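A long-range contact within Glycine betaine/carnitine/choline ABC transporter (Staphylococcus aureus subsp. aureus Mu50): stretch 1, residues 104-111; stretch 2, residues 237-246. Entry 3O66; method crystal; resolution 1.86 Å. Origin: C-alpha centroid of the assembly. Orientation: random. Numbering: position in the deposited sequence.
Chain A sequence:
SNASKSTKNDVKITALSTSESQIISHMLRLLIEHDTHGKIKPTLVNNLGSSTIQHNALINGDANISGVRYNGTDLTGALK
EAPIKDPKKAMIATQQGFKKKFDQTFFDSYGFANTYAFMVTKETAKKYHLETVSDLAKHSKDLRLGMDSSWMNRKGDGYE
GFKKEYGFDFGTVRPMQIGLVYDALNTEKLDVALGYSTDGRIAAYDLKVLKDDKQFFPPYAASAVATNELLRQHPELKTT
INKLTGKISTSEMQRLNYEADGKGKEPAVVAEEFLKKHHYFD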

ATOM      1  N   GLN A 104       3.810 -13.887  14.758  1.00 24.16           N
ATOM      2  CA  GLN A 104       2.968 -13.629  13.582  1.00 23.26           C
ATOM      3  C   GLN A 104       3.776 -13.799  12.307  1.00 23.67           C
ATOM      4  O   GLN A 104       4.994 -13.570  12.274  1.00 24.51           O
ATOM      5  CB  GLN A 104       2.379 -12.225  13.610  1.00 21.50           C
ATOM      6  CG  GLN A 104       1.377 -11.977  14.760  1.00 23.73           C
ATOM      7  CD  GLN A 104       0.985 -10.507  14.902  1.00 24.15           C
ATOM      8  OE1 GLN A 104       1.278  -9.684  14.031  1.00 23.93           O
ATOM      9  NE2 GLN A 104       0.341 -10.172  16.022  1.00 25.58           N
ATOM     10  N   THR A 105       3.066 -14.169  11.246  1.00 24.10           N
ATOM     11  CA  THR A 105       3.658 -14.286   9.938  1.00 23.64           C
ATOM     12  C   THR A 105       3.305 -13.032   9.145  1.00 23.40           C
ATOM     13  O   THR A 105       2.110 -12.756   8.864  1.00 23.44           O
ATOM     14  CB  THR A 105       3.170 -15.551   9.234  1.00 23.90           C
ATOM     15  OG1 THR A 105       3.691 -16.696   9.929  1.00 23.36           O
ATOM     16  CG2 THR A 105       3.616 -15.581   7.753  1.00 22.65           C
ATOM     17  N   PHE A 106       4.334 -12.268   8.802  1.00 21.98           N
ATOM     18  CA  PHE A 106       4.163 -11.136   7.882  1.00 22.38           C
ATOM     19  C   PHE A 106       4.479 -11.737   6.508  1.00 22.89           C
ATOM     20  O   PHE A 106       5.631 -12.060   6.245  1.00 24.01           O
ATOM     21  CB  PHE A 106       5.126  -9.982   8.283  1.00 22.40           C
ATOM     22  CG  PHE A 106       4.814  -8.644   7.650  1.00 22.18           C
ATOM     23  CD1 PHE A 106       4.343  -7.587   8.435  1.00 23.29           C
ATOM     24  CD2 PHE A 106       5.032  -8.429   6.283  1.00 22.20           C
ATOM     25  CE1 PHE A 106       4.061  -6.332   7.870  1.00 24.19           C
ATOM     26  CE2 PHE A 106       4.783  -7.179   5.708  1.00 21.86           C
ATOM     27  CZ  PHE A 106       4.289  -6.129   6.513  1.00 24.11           C
ATOM     28  N   PHE A 107       3.455 -11.910   5.652  1.00 22.44           N
ATOM     29  CA  PHE A 107       3.625 -12.662   4.385  1.00 22.10           C
ATOM     30  C   PHE A 107       4.506 -11.928   3.398  1.00 22.13           C
ATOM     31  O   PHE A 107       4.749 -10.712   3.533  1.00 22.34           O
ATOM     32  CB  PHE A 107       2.270 -13.000   3.751  1.00 22.40           C
ATOM     33  CG  PHE A 107       1.546 -14.119   4.459  1.00 21.82           C
ATOM     34  CD1 PHE A 107       1.580 -15.420   3.940  1.00 22.52           C
ATOM     35  CD2 PHE A 107       0.873 -13.879   5.657  1.00 22.41           C
ATOM     36  CE1 PHE A 107       0.929 -16.465   4.595  1.00 23.33           C
ATOM     37  CE2 PHE A 107       0.219 -14.916   6.335  1.00 22.54           C
ATOM     38  CZ  PHE A 107       0.240 -16.202   5.801  1.00 24.13           C
ATOM     39  N   ASP A 108       5.043 -12.680   2.443  1.00 23.23           N
ATOM     40  CA  ASP A 108       5.649 -12.072   1.256  1.00 24.19           C
ATOM     41  C   ASP A 108       4.615 -11.127   0.621  1.00 23.44           C
ATOM     42  O   ASP A 108       3.426 -11.338   0.759  1.00 22.69           O
ATOM     43  CB  ASP A 108       6.085 -13.124   0.247  1.00 24.79           C
ATOM     44  CG  ASP A 108       7.353 -13.878   0.675  1.00 28.30           C
ATOM     45  OD1 ASP A 108       8.024 -13.491   1.655  1.00 28.43           O
ATOM     46  OD2 ASP A 108       7.677 -14.874   0.007  1.00 31.85           O
ATOM     47  N   SER A 109       5.086 -10.093  -0.070  1.00 23.36           N
ATOM     48  CA  SER A 109       4.201  -9.062  -0.572  1.00 22.32           C
ATOM     49  C   SER A 109       3.194  -9.511  -1.597  1.00 21.87           C
ATOM     50  O   SER A 109       3.459 -10.413  -2.432  1.00 22.73           O
ATOM     51  CB  SER A 109       5.014  -7.875  -1.120  1.00 22.92           C
ATOM     52  OG  SER A 109       4.161  -6.861  -1.663  1.00 22.09           O
ATOM     53  N   TYR A 110       2.026  -8.898  -1.523  1.00 21.26           N
ATOM     54  CA  TYR A 110       1.035  -8.991  -2.611  1.00 20.48           C
ATOM     55  C   TYR A 110       1.612  -8.644  -4.001  1.00 21.71           C
ATOM     56  O   TYR A 110       1.105  -9.116  -5.022  1.00 21.25           O
ATOM     57  CB  TYR A 110      -0.123  -8.057  -2.322  1.00 20.55           C
ATOM     58  CG  TYR A 110      -0.994  -8.518  -1.182  1.00 19.07           C
ATOM     59  CD1 TYR A 110      -1.623  -9.762  -1.227  1.00 21.16           C
ATOM     60  CD2 TYR A 110      -1.204  -7.689  -0.071  1.00 19.45           C
ATOM     61  CE1 TYR A 110      -2.433 -10.175  -0.193  1.00 20.66           C
ATOM     62  CE2 TYR A 110      -2.002  -8.081   0.992  1.00 19.85           C
ATOM     63  CZ  TYR A 110      -2.611  -9.327   0.923  1.00 21.41           C
ATOM     64  OH  TYR A 110      -3.410  -9.717   1.948  1.00 21.55           O
ATOM     65  N   GLY A 111       2.628  -7.778  -4.017  1.00 20.74           N
ATOM     66  CA  GLY A 111       3.307  -7.398  -5.262  1.00 21.41           C
ATOM     67  C   GLY A 111       3.261  -5.901  -5.519  1.00 21.59           C
ATOM     68  O   GLY A 111       3.831  -5.414  -6.497  1.00 22.14           O
TER
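Stretch 2 237-246: LKTTINKLTG

The most distinctive feature of this contact is a methyl group set almost exactly on the axis of an aromatic ring. The CG2 atom of Ile241 lies 3.5 Å from the centroid of the Phe107 ring, only 4° off the ring normal, so that the methyl sits over the π face in a CH-π interaction; the nearest ring atom, Phe107 CE1, is 3.6 Å from Ile241 CG2. Phe107 has more of its surface covered by the other stretch than any other residue, and its CA-to-CB bond points toward stretch 2, as that of Ile241 points toward stretch 1.

Stretch 2 enters as the last part of a helix that begins earlier in the chain. Its backbone hydrogen bonds start in the α pattern, from Ile241 N to Leu237 O (2.8 Å) and from Asn242 N to Lys238 O (3.0 Å); Lys243 N is then shared between Thr240 O (3.0 Å) and, weakly, Thr239 O (3.2 Å), and Leu244 N bonds to Ile241 O at 3.0 Å. The residues from Asn242 to Thr245 form a type I turn, closed by Thr245 N and Asn242 O at 3.1 Å, and Thr245 adopts an extended conformation (phi/psi -62/124). Stretch 1 begins as a strand and continues through Asp108 and Ser109 with extended backbone angles. The two chains advance in the same direction and draw together as they go: the CA atoms of Phe107 and Asn242 are 7.4 Å apart, those of Tyr110 and Thr245 4.5 Å, and those of Gly111 and Gly246 4.2 Å.

Around the Phe107 ring, Asn242 approaches the edge, with its ND2 3.4 Å from Phe107 CD1, while the aliphatic part of Lys238 brings its CG to 4.0 Å from Phe107 CE1. The Asn242 amide is held by two hydrogen bonds: ND2 donates to Thr245 OG1 at 3.1 Å, bracing the turn, and to a water at 2.8 Å. The same water accepts from Asp108 N at 2.8 Å and so bridges the two stretches. Next to it, Asp108 CB packs against Thr245 CG2 at 3.5 Å.

Where the chains come closest, the backbones make direct contact. Gly246 N donates to Ser109 O at 2.9 Å with an angle of 151°, the single direct hydrogen bond between the stretches. Tyr110 O is also near, 3.0 Å from Gly246 C, but its 3.1 Å separation from Gly246 N has too poor an angle for a second bond. The Tyr110 side chain starts away from stretch 2, yet its end comes nearer, and Tyr110 CE1 lies 3.7 Å from Leu244 CB, which sits at the ring edge. Ser109 also points away; its OG accepts from Gly111 N at 3.0 Å within stretch 1. Both glycines have positive phi. At Gly111 a CB would lie 3.2 Å from Gly246 O and be jammed against the preceding carbonyl oxygen. In all, 503 Å² is buried, counting both sides.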

ATOM      1  N   LEU A 237      -4.687 -22.357   5.859  1.00 29.68           N
ATOM      2  CA  LEU A 237      -4.874 -20.936   5.632  1.00 27.38           C
ATOM      3  C   LEU A 237      -3.593 -20.298   5.159  1.00 25.88           C
ATOM      4  O   LEU A 237      -3.645 -19.301   4.458  1.00 24.60           O
ATOM      5  CB  LEU A 237      -5.405 -20.217   6.870  1.00 27.44           C
ATOM      6  CG  LEU A 237      -6.808 -20.610   7.337  1.00 28.30           C
ATOM      7  CD1 LEU A 237      -7.148 -19.807   8.591  1.00 28.78           C
ATOM      8  CD2 LEU A 237      -7.846 -20.397   6.223  1.00 29.94           C
ATOM      9  N   LYS A 238      -2.444 -20.841   5.559  1.00 26.12           N
ATOM     10  CA  LYS A 238      -1.174 -20.274   5.109  1.00 25.97           C
ATOM     11  C   LYS A 238      -1.027 -20.476   3.598  1.00 25.57           C
ATOM     12  O   LYS A 238      -0.578 -19.581   2.882  1.00 25.09           O
ATOM     13  CB  LYS A 238      -0.018 -20.943   5.843  1.00 27.46           C
ATOM     14  CG  LYS A 238       1.350 -20.357   5.541  1.00 29.40           C
ATOM     15  CD  LYS A 238       2.359 -21.015   6.527  1.00 34.95           C
ATOM     16  CE  LYS A 238       3.797 -20.867   6.093  1.00 37.97           C
ATOM     17  NZ  LYS A 238       4.146 -19.436   5.960  1.00 39.55           N
ATOM     18  N   THR A 239      -1.442 -21.648   3.120  1.00 25.80           N
ATOM     19  CA  THR A 239      -1.472 -21.940   1.681  1.00 25.95           C
ATOM     20  C   THR A 239      -2.456 -21.020   0.965  1.00 24.54           C
ATOM     21  O   THR A 239      -2.137 -20.465  -0.099  1.00 23.95           O
ATOM     22  CB  THR A 239      -1.877 -23.397   1.445  1.00 26.80           C
ATOM     23  OG1 THR A 239      -0.907 -24.248   2.059  1.00 29.88           O
ATOM     24  CG2 THR A 239      -1.947 -23.711  -0.029  1.00 27.56           C
ATOM     25  N   THR A 240      -3.644 -20.867   1.552  1.00 24.01           N
ATOM     26  CA  THR A 240      -4.650 -19.926   1.023  1.00 24.19           C
ATOM     27  C   THR A 240      -4.118 -18.498   0.881  1.00 24.03           C
ATOM     28  O   THR A 240      -4.134 -17.904  -0.219  1.00 23.92           O
ATOM     29  CB  THR A 240      -5.944 -19.983   1.858  1.00 24.90           C
ATOM     30  OG1 THR A 240      -6.535 -21.288   1.702  1.00 25.33           O
ATOM     31  CG2 THR A 240      -6.933 -18.952   1.376  1.00 24.11           C
ATOM     32  N   ILE A 241      -3.627 -17.929   1.980  1.00 24.23           N
ATOM     33  CA  ILE A 241      -3.115 -16.559   1.945  1.00 23.89           C
ATOM     34  C   ILE A 241      -1.979 -16.426   0.920  1.00 23.97           C
ATOM     35  O   ILE A 241      -1.970 -15.477   0.135  1.00 24.05           O
ATOM     36  CB  ILE A 241      -2.711 -16.079   3.346  1.00 24.86           C
ATOM     37  CG1 ILE A 241      -3.954 -16.040   4.277  1.00 25.60           C
ATOM     38  CG2 ILE A 241      -1.980 -14.706   3.274  1.00 22.84           C
ATOM     39  CD1 ILE A 241      -3.631 -16.092   5.808  1.00 25.59           C
ATOM     40  N   ASN A 242      -1.054 -17.383   0.900  1.00 23.56           N
ATOM     41  CA  ASN A 242       0.043 -17.367  -0.077  1.00 24.34           C
ATOM     42  C   ASN A 242      -0.394 -17.418  -1.534  1.00 23.34           C
ATOM     43  O   ASN A 242       0.389 -17.089  -2.406  1.00 23.64           O
ATOM     44  CB  ASN A 242       1.062 -18.469   0.214  1.00 25.78           C
ATOM     45  CG  ASN A 242       2.129 -18.030   1.228  1.00 27.67           C
ATOM     46  OD1 ASN A 242       2.474 -18.791   2.139  1.00 32.80           O
ATOM     47  ND2 ASN A 242       2.654 -16.804   1.074  1.00 26.67           N
ATOM     48  N   LYS A 243      -1.636 -17.800  -1.809  1.00 22.67           N
ATOM     49  CA  LYS A 243      -2.117 -17.775  -3.184  1.00 23.45           C
ATOM     50  C   LYS A 243      -2.076 -16.348  -3.740  1.00 23.25           C
ATOM     51  O   LYS A 243      -1.956 -16.168  -4.939  1.00 22.35           O
ATOM     52  CB  LYS A 243      -3.558 -18.260  -3.263  1.00 23.96           C
ATOM     53  CG  LYS A 243      -3.795 -19.745  -3.312  1.00 24.15           C
ATOM     54  CD  LYS A 243      -5.344 -19.890  -3.359  1.00 26.46           C
ATOM     55  CE  LYS A 243      -5.761 -21.085  -4.133  1.00 30.06           C
ATOM     56  NZ  LYS A 243      -7.221 -21.140  -4.350  1.00 30.98           N
ATOM     57  N   LEU A 244      -2.192 -15.339  -2.862  1.00 22.90           N
ATOM     58  CA  LEU A 244      -2.219 -13.950  -3.316  1.00 23.03           C
ATOM     59  C   LEU A 244      -0.834 -13.317  -3.427  1.00 22.97           C
ATOM     60  O   LEU A 244      -0.723 -12.201  -3.910  1.00 22.60           O
ATOM     61  CB  LEU A 244      -3.128 -13.100  -2.407  1.00 23.02           C
ATOM     62  CG  LEU A 244      -4.640 -13.494  -2.446  1.00 23.07           C
ATOM     63  CD1 LEU A 244      -5.468 -12.569  -1.561  1.00 23.58           C
ATOM     64  CD2 LEU A 244      -5.180 -13.439  -3.841  1.00 24.27           C
ATOM     65  N   THR A 245       0.206 -14.010  -2.976  1.00 23.49           N
ATOM     66  CA  THR A 245       1.565 -13.467  -3.002  1.00 24.72           C
ATOM     67  C   THR A 245       2.030 -13.179  -4.445  1.00 25.17           C
ATOM     68  O   THR A 245       2.020 -14.081  -5.284  1.00 23.72           O
ATOM     69  CB  THR A 245       2.540 -14.452  -2.305  1.00 25.74           C
ATOM     70  OG1 THR A 245       2.198 -14.529  -0.912  1.00 27.61           O
ATOM     71  CG2 THR A 245       4.010 -14.011  -2.469  1.00 27.19           C
ATOM     72  N   GLY A 246       2.439 -11.930  -4.721  1.00 25.32           N
ATOM     73  CA  GLY A 246       2.818 -11.495  -6.074  1.00 25.80           C
ATOM     74  C   GLY A 246       1.686 -11.225  -7.064  1.00 26.37           C
ATOM     75  O   GLY A 246       1.942 -10.778  -8.186  1.00 28.24           O
TER
HETATM   76  O   HOH W   1       4.822 -15.506   2.242  1.00 25.14           O